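Local coordinates for sulfotransferase (Alicyclobacillus acidocaldarius subsp. acidocaldarius, PDB 3RNL), which probably transfers a sulfuryl group to an acceptor substrate, as sulfotransferases do, and binds magnesium, at residues D25-L28 against S29-P32; V196-V199 against R200-A204; E88-V91 against F92-F95. All coordinates share one frame; numbering follows the deposited sequence.

Contact 1: D25-L28 against S29-P32. With MG (magnesium ion), chain B.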
ATOM      1  N   ASP A  25       0.828   9.518  -4.132  1.00 13.11           N
ATOM      2  CA  ASP A  25      -0.008   9.534  -5.331  1.00 15.54           C
ATOM      3  C   ASP A  25      -0.334  10.983  -5.744  1.00 14.99           C
ATOM      4  O   ASP A  25      -0.185  11.355  -6.907  1.00 16.32           O
ATOM      5  CB  ASP A  25      -1.278   8.708  -5.058  1.00 21.86           C
ATOM      6  CG  ASP A  25      -2.330   8.811  -6.160  1.00 37.82           C
ATOM      7  OD1 ASP A  25      -2.350   9.813  -6.905  1.00 41.81           O
ATOM      8  OD2 ASP A  25      -3.172   7.880  -6.257  1.00 38.23           O
ATOM      9  N   ARG A  26      -0.774  11.796  -4.788  1.00 13.66           N
ATOM     10  CA  ARG A  26      -1.106  13.189  -5.072  1.00 19.06           C
ATOM     11  C   ARG A  26       0.084  13.950  -5.670  1.00 22.57           C
ATOM     12  O   ARG A  26      -0.049  14.671  -6.667  1.00 21.09           O
ATOM     13  CB  ARG A  26      -1.619  13.870  -3.797  1.00 22.72           C
ATOM     14  CG  ARG A  26      -1.980  15.338  -3.958  1.00 38.83           C
ATOM     15  CD  ARG A  26      -2.946  15.772  -2.853  1.00 47.39           C
ATOM     16  NE  ARG A  26      -2.577  15.200  -1.560  1.00 49.24           N
ATOM     17  CZ  ARG A  26      -1.744  15.777  -0.700  1.00 48.64           C
ATOM     18  NH1 ARG A  26      -1.203  16.952  -0.995  1.00 50.57           N
ATOM     19  NH2 ARG A  26      -1.459  15.183   0.458  1.00 40.30           N
ATOM     20  N   TYR A  27       1.255  13.785  -5.066  1.00 17.12           N
ATOM     21  CA  TYR A  27       2.449  14.467  -5.559  1.00 16.18           C
ATOM     22  C   TYR A  27       2.883  14.002  -6.954  1.00 16.42           C
ATOM     23  O   TYR A  27       3.246  14.821  -7.795  1.00 17.64           O
ATOM     24  CB  TYR A  27       3.606  14.300  -4.583  1.00 14.91           C
ATOM     25  CG  TYR A  27       3.327  14.848  -3.209  1.00 15.78           C
ATOM     26  CD1 TYR A  27       2.397  15.867  -3.018  1.00 18.86           C
ATOM     27  CD2 TYR A  27       3.991  14.348  -2.100  1.00 19.60           C
ATOM     28  CE1 TYR A  27       2.137  16.367  -1.747  1.00 25.20           C
ATOM     29  CE2 TYR A  27       3.738  14.842  -0.827  1.00 21.18           C
ATOM     30  CZ  TYR A  27       2.811  15.854  -0.663  1.00 27.04           C
ATOM     31  OH  TYR A  27       2.568  16.348   0.599  1.00 28.60           O
ATOM     32  N   LEU A  28       2.886  12.691  -7.188  1.00 13.34           N
ATOM     33  CA  LEU A  28       3.294  12.185  -8.498  1.00 13.42           C
ATOM     34  C   LEU A  28       2.335  12.631  -9.594  1.00 15.91           C
ATOM     35  O   LEU A  28       2.758  12.939 -10.714  1.00 15.56           O
ATOM     36  CB  LEU A  28       3.399  10.659  -8.484  1.00 12.21           C
ATOM     37  CG  LEU A  28       4.589  10.138  -7.682  1.00 13.57           C
ATOM     38  CD1 LEU A  28       4.501   8.621  -7.545  1.00 14.02           C
ATOM     39  CD2 LEU A  28       5.913  10.538  -8.319  1.00 18.26           C
ATOM     40  N   SER A  29       1.045  12.659  -9.268  0.58 15.58           N
ATOM     41  CA  SER A  29       0.013  13.041 -10.231  0.58 17.97           C
ATOM     42  C   SER A  29       0.251  14.440 -10.774  0.58 20.56           C
ATOM     43  O   SER A  29      -0.134  14.746 -11.897  0.58 19.64           O
ATOM     44  CB  SER A  29      -1.379  12.988  -9.597  0.58 17.07           C
ATOM     45  OG  SER A  29      -1.711  11.672  -9.206  0.58 18.69           O
ATOM     46  N   GLN A  30       0.878  15.290  -9.970  1.00 18.14           N
ATOM     47  CA  GLN A  30       1.139  16.672 -10.387  1.00 17.44           C
ATOM     48  C   GLN A  30       2.169  16.769 -11.515  1.00 18.67           C
ATOM     49  O   GLN A  30       2.230  17.782 -12.213  1.00 18.43           O
ATOM     50  CB  GLN A  30       1.629  17.513  -9.216  1.00 19.44           C
ATOM     51  CG  GLN A  30       0.643  17.638  -8.068  1.00 20.94           C
ATOM     52  CD  GLN A  30       1.266  18.349  -6.894  1.00 25.36           C
ATOM     53  OE1 GLN A  30       2.308  18.986  -7.036  1.00 31.88           O
ATOM     54  NE2 GLN A  30       0.641  18.243  -5.726  1.00 27.16           N
ATOM     55  N   HIS A  31       2.994  15.738 -11.673  1.00 16.56           N
ATOM     56  CA  HIS A  31       4.044  15.752 -12.701  1.00 18.52           C
ATOM     57  C   HIS A  31       3.402  15.745 -14.091  1.00 18.96           C
ATOM     58  O   HIS A  31       2.481  14.985 -14.343  1.00 16.73           O
ATOM     59  CB  HIS A  31       4.957  14.532 -12.516  1.00 16.39           C
ATOM     60  CG  HIS A  31       6.245  14.592 -13.289  1.00 17.79           C
ATOM     61  ND1 HIS A  31       6.288  14.591 -14.668  1.00 18.20           N
ATOM     62  CD2 HIS A  31       7.533  14.615 -12.871  1.00 14.46           C
ATOM     63  CE1 HIS A  31       7.550  14.626 -15.067  1.00 18.94           C
ATOM     64  NE2 HIS A  31       8.328  14.635 -13.993  1.00 17.69           N
ATOM     65  N   PRO A  32       3.883  16.594 -15.009  1.00 18.96           N
ATOM     66  CA  PRO A  32       3.224  16.641 -16.325  1.00 21.01           C
ATOM     67  C   PRO A  32       3.349  15.342 -17.141  1.00 20.19           C
ATOM     68  O   PRO A  32       2.552  15.133 -18.055  1.00 21.44           O
ATOM     69  CB  PRO A  32       3.941  17.810 -17.038  1.00 21.92           C
ATOM     70  CG  PRO A  32       5.257  17.950 -16.326  1.00 27.23           C
ATOM     71  CD  PRO A  32       4.978  17.575 -14.886  1.00 23.78           C
TER
HETATM   72 MG    MG B 311       0.259  14.621 -14.263  1.00 20.84          MG
HETATM   73  O   HOH W   1       0.033  17.152 -14.284  1.00 26.54           O
HETATM   74  O   HOH W   2      -0.186  15.036 -16.729  1.00 29.65           O
HETATM   75  O   HOH W   3      -2.322  14.448 -14.402  1.00 36.73           O

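Contact 2: V196-V199 against R200-A204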
ATOM      1  N   VAL A 196       9.934  16.001  -1.217  1.00 17.75           N
ATOM      2  CA  VAL A 196      10.384  16.408  -2.546  1.00 20.28           C
ATOM      3  C   VAL A 196      11.469  15.461  -3.056  1.00 18.96           C
ATOM      4  O   VAL A 196      11.443  15.046  -4.213  1.00 16.63           O
ATOM      5  CB  VAL A 196      10.892  17.868  -2.578  1.00 20.02           C
ATOM      6  CG1 VAL A 196      11.548  18.164  -3.915  1.00 22.87           C
ATOM      7  CG2 VAL A 196       9.736  18.831  -2.318  1.00 23.02           C
ATOM      8  N   GLN A 197      12.413  15.106  -2.190  1.00 19.31           N
ATOM      9  CA  GLN A 197      13.495  14.216  -2.607  1.00 20.68           C
ATOM     10  C   GLN A 197      12.945  12.846  -2.976  1.00 17.00           C
ATOM     11  O   GLN A 197      13.342  12.242  -3.980  1.00 15.74           O
ATOM     12  CB  GLN A 197      14.539  14.062  -1.501  1.00 23.07           C
ATOM     13  CG  GLN A 197      15.721  13.198  -1.920  1.00 21.39           C
ATOM     14  CD  GLN A 197      16.497  13.826  -3.059  1.00 30.00           C
ATOM     15  OE1 GLN A 197      16.992  14.943  -2.936  1.00 30.11           O
ATOM     16  NE2 GLN A 197      16.578  13.127  -4.185  1.00 27.24           N
ATOM     17  N   VAL A 198      12.039  12.337  -2.148  1.00 13.71           N
ATOM     18  CA  VAL A 198      11.467  11.021  -2.415  1.00 14.08           C
ATOM     19  C   VAL A 198      10.662  11.031  -3.712  1.00 17.60           C
ATOM     20  O   VAL A 198      10.770  10.120  -4.527  1.00 15.32           O
ATOM     21  CB  VAL A 198      10.601  10.516  -1.243  1.00 14.64           C
ATOM     22  CG1 VAL A 198       9.868   9.222  -1.635  1.00 22.27           C
ATOM     23  CG2 VAL A 198      11.469  10.291  -0.013  1.00 23.29           C
ATOM     24  N   VAL A 199       9.858  12.067  -3.923  1.00 16.64           N
ATOM     25  CA  VAL A 199       9.128  12.175  -5.182  1.00 12.41           C
ATOM     26  C   VAL A 199      10.074  12.226  -6.387  1.00 11.97           C
ATOM     27  O   VAL A 199       9.838  11.574  -7.401  1.00 13.97           O
ATOM     28  CB  VAL A 199       8.208  13.406  -5.176  1.00 15.86           C
ATOM     29  CG1 VAL A 199       7.700  13.705  -6.580  1.00 18.40           C
ATOM     30  CG2 VAL A 199       7.048  13.160  -4.195  1.00 14.79           C
ATOM     31  N   ARG A 200      11.148  13.007  -6.283  1.00 12.69           N
ATOM     32  CA  ARG A 200      12.118  13.059  -7.377  1.00 12.95           C
ATOM     33  C   ARG A 200      12.799  11.708  -7.628  1.00 12.56           C
ATOM     34  O   ARG A 200      13.078  11.359  -8.774  1.00 14.17           O
ATOM     35  CB  ARG A 200      13.169  14.139  -7.113  1.00 13.96           C
ATOM     36  CG  ARG A 200      12.623  15.532  -7.299  1.00 14.59           C
ATOM     37  CD  ARG A 200      13.620  16.562  -6.778  1.00 21.61           C
ATOM     38  NE  ARG A 200      13.331  17.892  -7.286  1.00 28.03           N
ATOM     39  CZ  ARG A 200      14.018  18.977  -6.945  1.00 33.26           C
ATOM     40  NH1 ARG A 200      15.021  18.885  -6.081  1.00 29.74           N
ATOM     41  NH2 ARG A 200      13.702  20.156  -7.467  1.00 30.99           N
ATOM     42  N   ASP A 201      13.083  10.967  -6.558  1.00 13.48           N
ATOM     43  CA  ASP A 201      13.622   9.606  -6.694  1.00 11.93           C
ATOM     44  C   ASP A 201      12.633   8.723  -7.462  1.00 14.77           C
ATOM     45  O   ASP A 201      13.031   7.909  -8.309  1.00 14.69           O
ATOM     46  CB  ASP A 201      13.878   8.966  -5.325  1.00 14.24           C
ATOM     47  CG  ASP A 201      15.005   9.629  -4.548  1.00 23.87           C
ATOM     48  OD1 ASP A 201      15.815  10.372  -5.145  1.00 25.43           O
ATOM     49  OD2 ASP A 201      15.083   9.390  -3.315  1.00 24.42           O
ATOM     50  N   CYS A 202      11.343   8.877  -7.171  1.00 11.84           N
ATOM     51  CA  CYS A 202      10.330   8.091  -7.891  1.00 13.44           C
ATOM     52  C   CYS A 202      10.284   8.484  -9.354  1.00 12.59           C
ATOM     53  O   CYS A 202      10.083   7.643 -10.220  1.00 13.57           O
ATOM     54  CB  CYS A 202       8.937   8.252  -7.283  1.00 15.64           C
ATOM     55  SG  CYS A 202       8.785   7.524  -5.651  1.00 17.29           S
ATOM     56  N   CYS A 203      10.462   9.770  -9.644  1.00 14.62           N
ATOM     57  CA  CYS A 203      10.526  10.192 -11.033  1.00 14.12           C
ATOM     58  C   CYS A 203      11.670   9.501 -11.778  1.00 13.60           C
ATOM     59  O   CYS A 203      11.500   9.032 -12.906  1.00 14.49           O
ATOM     60  CB  CYS A 203      10.687  11.709 -11.128  1.00 16.59           C
ATOM     61  SG  CYS A 203       9.222  12.614 -10.507  1.00 20.79           S
ATOM     62  N   ALA A 204      12.841   9.463 -11.159  1.00 13.44           N
ATOM     63  CA  ALA A 204      13.990   8.778 -11.762  1.00 14.77           C
ATOM     64  C   ALA A 204      13.666   7.293 -12.012  1.00 15.78           C
ATOM     65  O   ALA A 204      13.957   6.740 -13.084  1.00 16.25           O
ATOM     66  CB  ALA A 204      15.215   8.922 -10.867  1.00 14.97           C
TER
HETATM   67  O   HOH W   4      15.357  17.000  -3.848  1.00 33.95           O

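Contact 3: E88-V91 against F92-F95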
ATOM      1  N   GLU A  88      -1.651   3.281 -11.150  1.00 11.74           N
ATOM      2  CA  GLU A  88      -2.895   3.023 -10.454  1.00 13.84           C
ATOM      3  C   GLU A  88      -2.539   2.588  -9.049  1.00 12.50           C
ATOM      4  O   GLU A  88      -1.554   1.878  -8.858  1.00 13.18           O
ATOM      5  CB  GLU A  88      -3.685   1.918 -11.171  1.00 13.74           C
ATOM      6  CG  GLU A  88      -5.102   1.705 -10.623  1.00 14.84           C
ATOM      7  CD  GLU A  88      -5.207   0.437  -9.779  1.00 17.27           C
ATOM      8  OE1 GLU A  88      -5.611   0.533  -8.596  1.00 17.25           O
ATOM      9  OE2 GLU A  88      -4.885  -0.660 -10.305  1.00 16.15           O
ATOM     10  N   ALA A  89      -3.334   3.024  -8.073  1.00 11.86           N
ATOM     11  CA  ALA A  89      -3.008   2.797  -6.657  1.00 12.44           C
ATOM     12  C   ALA A  89      -4.112   2.081  -5.896  1.00 12.20           C
ATOM     13  O   ALA A  89      -5.208   2.623  -5.752  1.00 12.08           O
ATOM     14  CB  ALA A  89      -2.734   4.137  -5.969  1.00 14.77           C
ATOM     15  N   SER A  90      -3.804   0.898  -5.373  1.00 10.72           N
ATOM     16  CA  SER A  90      -4.713   0.186  -4.453  1.00 11.89           C
ATOM     17  C   SER A  90      -3.862  -0.391  -3.329  1.00 11.10           C
ATOM     18  O   SER A  90      -2.945  -1.173  -3.595  1.00  9.37           O
ATOM     19  CB  SER A  90      -5.422  -0.964  -5.195  1.00 10.13           C
ATOM     20  OG  SER A  90      -6.298  -0.466  -6.193  1.00 11.04           O
ATOM     21  N   VAL A  91      -4.164  -0.031  -2.082  1.00 10.37           N
ATOM     22  CA  VAL A  91      -3.237  -0.299  -0.987  1.00  9.27           C
ATOM     23  C   VAL A  91      -3.149  -1.750  -0.510  1.00 12.62           C
ATOM     24  O   VAL A  91      -2.205  -2.094   0.196  1.00 12.93           O
ATOM     25  CB  VAL A  91      -3.499   0.618   0.215  1.00 16.30           C
ATOM     26  CG1 VAL A  91      -3.298   2.075  -0.192  1.00 21.63           C
ATOM     27  CG2 VAL A  91      -4.889   0.370   0.768  1.00 14.27           C
ATOM     28  N   PHE A  92      -4.119  -2.599  -0.852  1.00  8.22           N
ATOM     29  CA  PHE A  92      -3.992  -4.003  -0.496  1.00  9.14           C
ATOM     30  C   PHE A  92      -3.419  -4.886  -1.618  1.00  7.79           C
ATOM     31  O   PHE A  92      -3.374  -6.105  -1.502  1.00  9.47           O
ATOM     32  CB  PHE A  92      -5.292  -4.557   0.108  1.00  8.56           C
ATOM     33  CG  PHE A  92      -5.698  -3.841   1.370  1.00 11.80           C
ATOM     34  CD1 PHE A  92      -4.930  -3.960   2.522  1.00 10.18           C
ATOM     35  CD2 PHE A  92      -6.823  -3.032   1.402  1.00 19.36           C
ATOM     36  CE1 PHE A  92      -5.301  -3.289   3.703  1.00 13.57           C
ATOM     37  CE2 PHE A  92      -7.188  -2.364   2.570  1.00 22.57           C
ATOM     38  CZ  PHE A  92      -6.419  -2.494   3.719  1.00 15.49           C
ATOM     39  N   TYR A  93      -3.014  -4.262  -2.718  1.00  8.60           N
ATOM     40  CA  TYR A  93      -2.274  -5.005  -3.742  1.00  7.35           C
ATOM     41  C   TYR A  93      -1.062  -5.728  -3.133  1.00 10.06           C
ATOM     42  O   TYR A  93      -0.729  -6.841  -3.527  1.00 12.45           O
ATOM     43  CB  TYR A  93      -1.806  -4.038  -4.825  1.00  9.41           C
ATOM     44  CG  TYR A  93      -2.806  -3.719  -5.918  1.00  9.33           C
ATOM     45  CD1 TYR A  93      -3.913  -4.525  -6.150  1.00  9.20           C
ATOM     46  CD2 TYR A  93      -2.599  -2.632  -6.761  1.00 11.12           C
ATOM     47  CE1 TYR A  93      -4.807  -4.246  -7.182  1.00  7.91           C
ATOM     48  CE2 TYR A  93      -3.486  -2.341  -7.793  1.00 10.51           C
ATOM     49  CZ  TYR A  93      -4.576  -3.160  -8.001  1.00 10.77           C
ATOM     50  OH  TYR A  93      -5.443  -2.877  -9.020  1.00 11.99           O
ATOM     51  N   LEU A  94      -0.405  -5.098  -2.167  1.00  8.09           N
ATOM     52  CA  LEU A  94       0.786  -5.698  -1.551  1.00  9.17           C
ATOM     53  C   LEU A  94       0.394  -6.928  -0.724  1.00 11.25           C
ATOM     54  O   LEU A  94       1.091  -7.953  -0.688  1.00 10.35           O
ATOM     55  CB  LEU A  94       1.462  -4.646  -0.660  1.00  7.69           C
ATOM     56  CG  LEU A  94       2.725  -5.151   0.057  1.00  8.69           C
ATOM     57  CD1 LEU A  94       3.825  -5.575  -0.950  1.00 12.35           C
ATOM     58  CD2 LEU A  94       3.264  -4.086   1.027  1.00 10.54           C
ATOM     59  N   PHE A  95      -0.766  -6.833  -0.088  1.00  9.27           N
ATOM     60  CA  PHE A  95      -1.203  -7.840   0.872  1.00  9.65           C
ATOM     61  C   PHE A  95      -1.744  -9.121   0.229  1.00 11.78           C
ATOM     62  O   PHE A  95      -1.442 -10.223   0.694  1.00 12.97           O
ATOM     63  CB  PHE A  95      -2.277  -7.232   1.788  1.00  9.04           C
ATOM     64  CG  PHE A  95      -2.903  -8.229   2.741  1.00 13.12           C
ATOM     65  CD1 PHE A  95      -2.206  -8.674   3.853  1.00 13.58           C
ATOM     66  CD2 PHE A  95      -4.188  -8.714   2.521  1.00 14.99           C
ATOM     67  CE1 PHE A  95      -2.780  -9.586   4.742  1.00 15.47           C
ATOM     68  CE2 PHE A  95      -4.764  -9.634   3.397  1.00 20.06           C
ATOM     69  CZ  PHE A  95      -4.058 -10.069   4.503  1.00 15.84           C
TER

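Contact 1: D25-L28 against S29-P32
Gln30 lays its side chain alongside the ring of Tyr27, running in the same direction, with Gln30 NE2 at the ring edge 4.0 Å from Tyr27 CD1 and the amide turned 78° against the ring. CG stands anti to the carbonyl carbon (chi1 -62°), which brings Gln30 CG back over the preceding turn, 3.4 Å from Arg26 O; its OE1 accepts from the backbone of Asp215. Ser29 N still bonds to Asp25 O, four residues back, but Gln30 N goes mainly to Tyr27 O at 3.2 Å and His31 N to Leu28 O at 3.0 Å, so the winding tightens. The imidazole of His31 extends from the helix end toward Val208 and Ser209 and is fixed through ND1 by Asp33 N and through NE2 by Ser209 O. Magnesium takes Ser29 O at 2.4 Å and His31 O at 2.2 Å; Ile34 O and three waters bring its ligands to six. This main-chain carbonyl site lies where helix 21-29, the helix following the glycine-rich P-loop-like segment of the sulfotransferase fold, gives way to loop.

Contact 2: V196-V199 against R200-A204
Gln197 and Asp201, one turn apart, are joined by a side-chain hydrogen bond from Gln197 NE2 to Asp201 OD1, 3.0 Å long with an N-H...O angle of 154°. The acceptor lies nearly in the plane of the Gln197 amide, whereas the donor meets OD1 from above the carboxylate plane, the two flat groups being turned 40° against each other. The bend of the glutamine at chi2 (64°) folds its end back toward the aspartate. The other end of the amide is held by water: one molecule donates to Gln197 OE1 at 2.8 Å and accepts from Arg200 NH1 at 2.9 Å, tying the glutamine to the arginine, whose NE is bonded to Phe212 O. An alanine at Asp201 takes away the carboxylate that Gln197 NE2 bonds to, and the amide, left with its water on OE1, would probably be freer to turn.

Van der Waals contacts make up the second group. Val196 and Arg200 run side by side, and the methyl Val196 CG1 lies over one face of the guanidinium, toward its rim, 3.8 Å from Arg200 NE. Looser apolar pairs follow along the helix: Val198 CG1 is 4.5 Å from Cys202 SG, and Val199 CG1 is 4.4 Å from Cys203 SG.

The backbone supplies four successive alpha-helical bonds, from the N-H groups of Arg200, Asp201, Cys202 and Cys203 to the carbonyls of Val196, Gln197, Val198 and Val199.

The buried side of helix 195-206 faces strand 183-187, helix 21-29 and nearby loops. Val198 and Cys202 touch Ile186 of the sheet-edge strand, Val199 and Cys202 pack on helix 21-29, and Cys203 meets His31 and Val208, while Arg200 reaches toward the loop at Phe212 and Val213.

Contact 3: E88-V91 against F92-F95
Glu88, near the end of strand 85-89, an inner strand of the parallel sheet between 34-35 and 11-13, receives the hydroxyl of Tyr93: Tyr93 OH donates to the syn lone pair of Glu88 OE2 at 2.6 Å. The oxygen sits at the ring edge, in its plane, while the carboxylate is turned 76° from the ring. A bend at chi2 (-105°) directs the carboxylate toward the tyrosine, and Tyr73 OH also bonds to OE2. Glu88 OE1 is taken by Ser90 OG, which donates to it at 2.7 Å, nearly in line with the C-O bond.

Ser90, two residues on, meets the same tyrosine from above. Its CB forms a CH-pi contact over the middle of the ring, 3.5 Å from the Tyr93 centroid and 10° off the normal. Its carbonyl closes the type I beta turn Ser90 to Tyr93: Tyr93 N donates to Ser90 O at 3.2 Å, reversing the chain so that the ring folds back over the serine. Ser90 OG is bonded to His43 N as well.

Val91 occupies the first corner of the turn. Its CG2 rests over one face of the Phe92 ring, toward the rim, 4.1 Å from the Phe92 centroid, while Phe92 N is bonded to His43 NE2.

The buried carboxylate is thus held through both oxygens by three hydroxyls, those of Tyr93, Ser90 and Tyr73. Gripped at its hydroxyl and covered on one face by Ser90 CB, the Tyr93 ring is probably restrained from turning; the Glu88-Tyr93 bond links the exit of strand 85-89 to the turn that follows.

Overall arrangement
Contact 1, at the end of helix 21-29 and the loop after it, packs on helix 195-206 of contact 2, centres 11 Å apart: Tyr27 CB meets Val199 CG2 at 3.6 Å, and His31 CD2 meets Cys203 SG at 3.5 Å. Cys203 thereby backs a magnesium-binding residue, though its side chain is about 10 Å from the metal. Contact 3 lies nearer the middle of the chain, 18 Å centre to centre from contact 1, which it touches where Ala89 CB meets Asp25 OD2 at 3.8 Å; contact 2 is about 12 Å away at the nearest atoms. Phe92 touches Ala17 of the P-loop-like segment and Val91 touches Thr21 at the start of helix 21-29, where the sulfuryl donor probably binds, as in relatives.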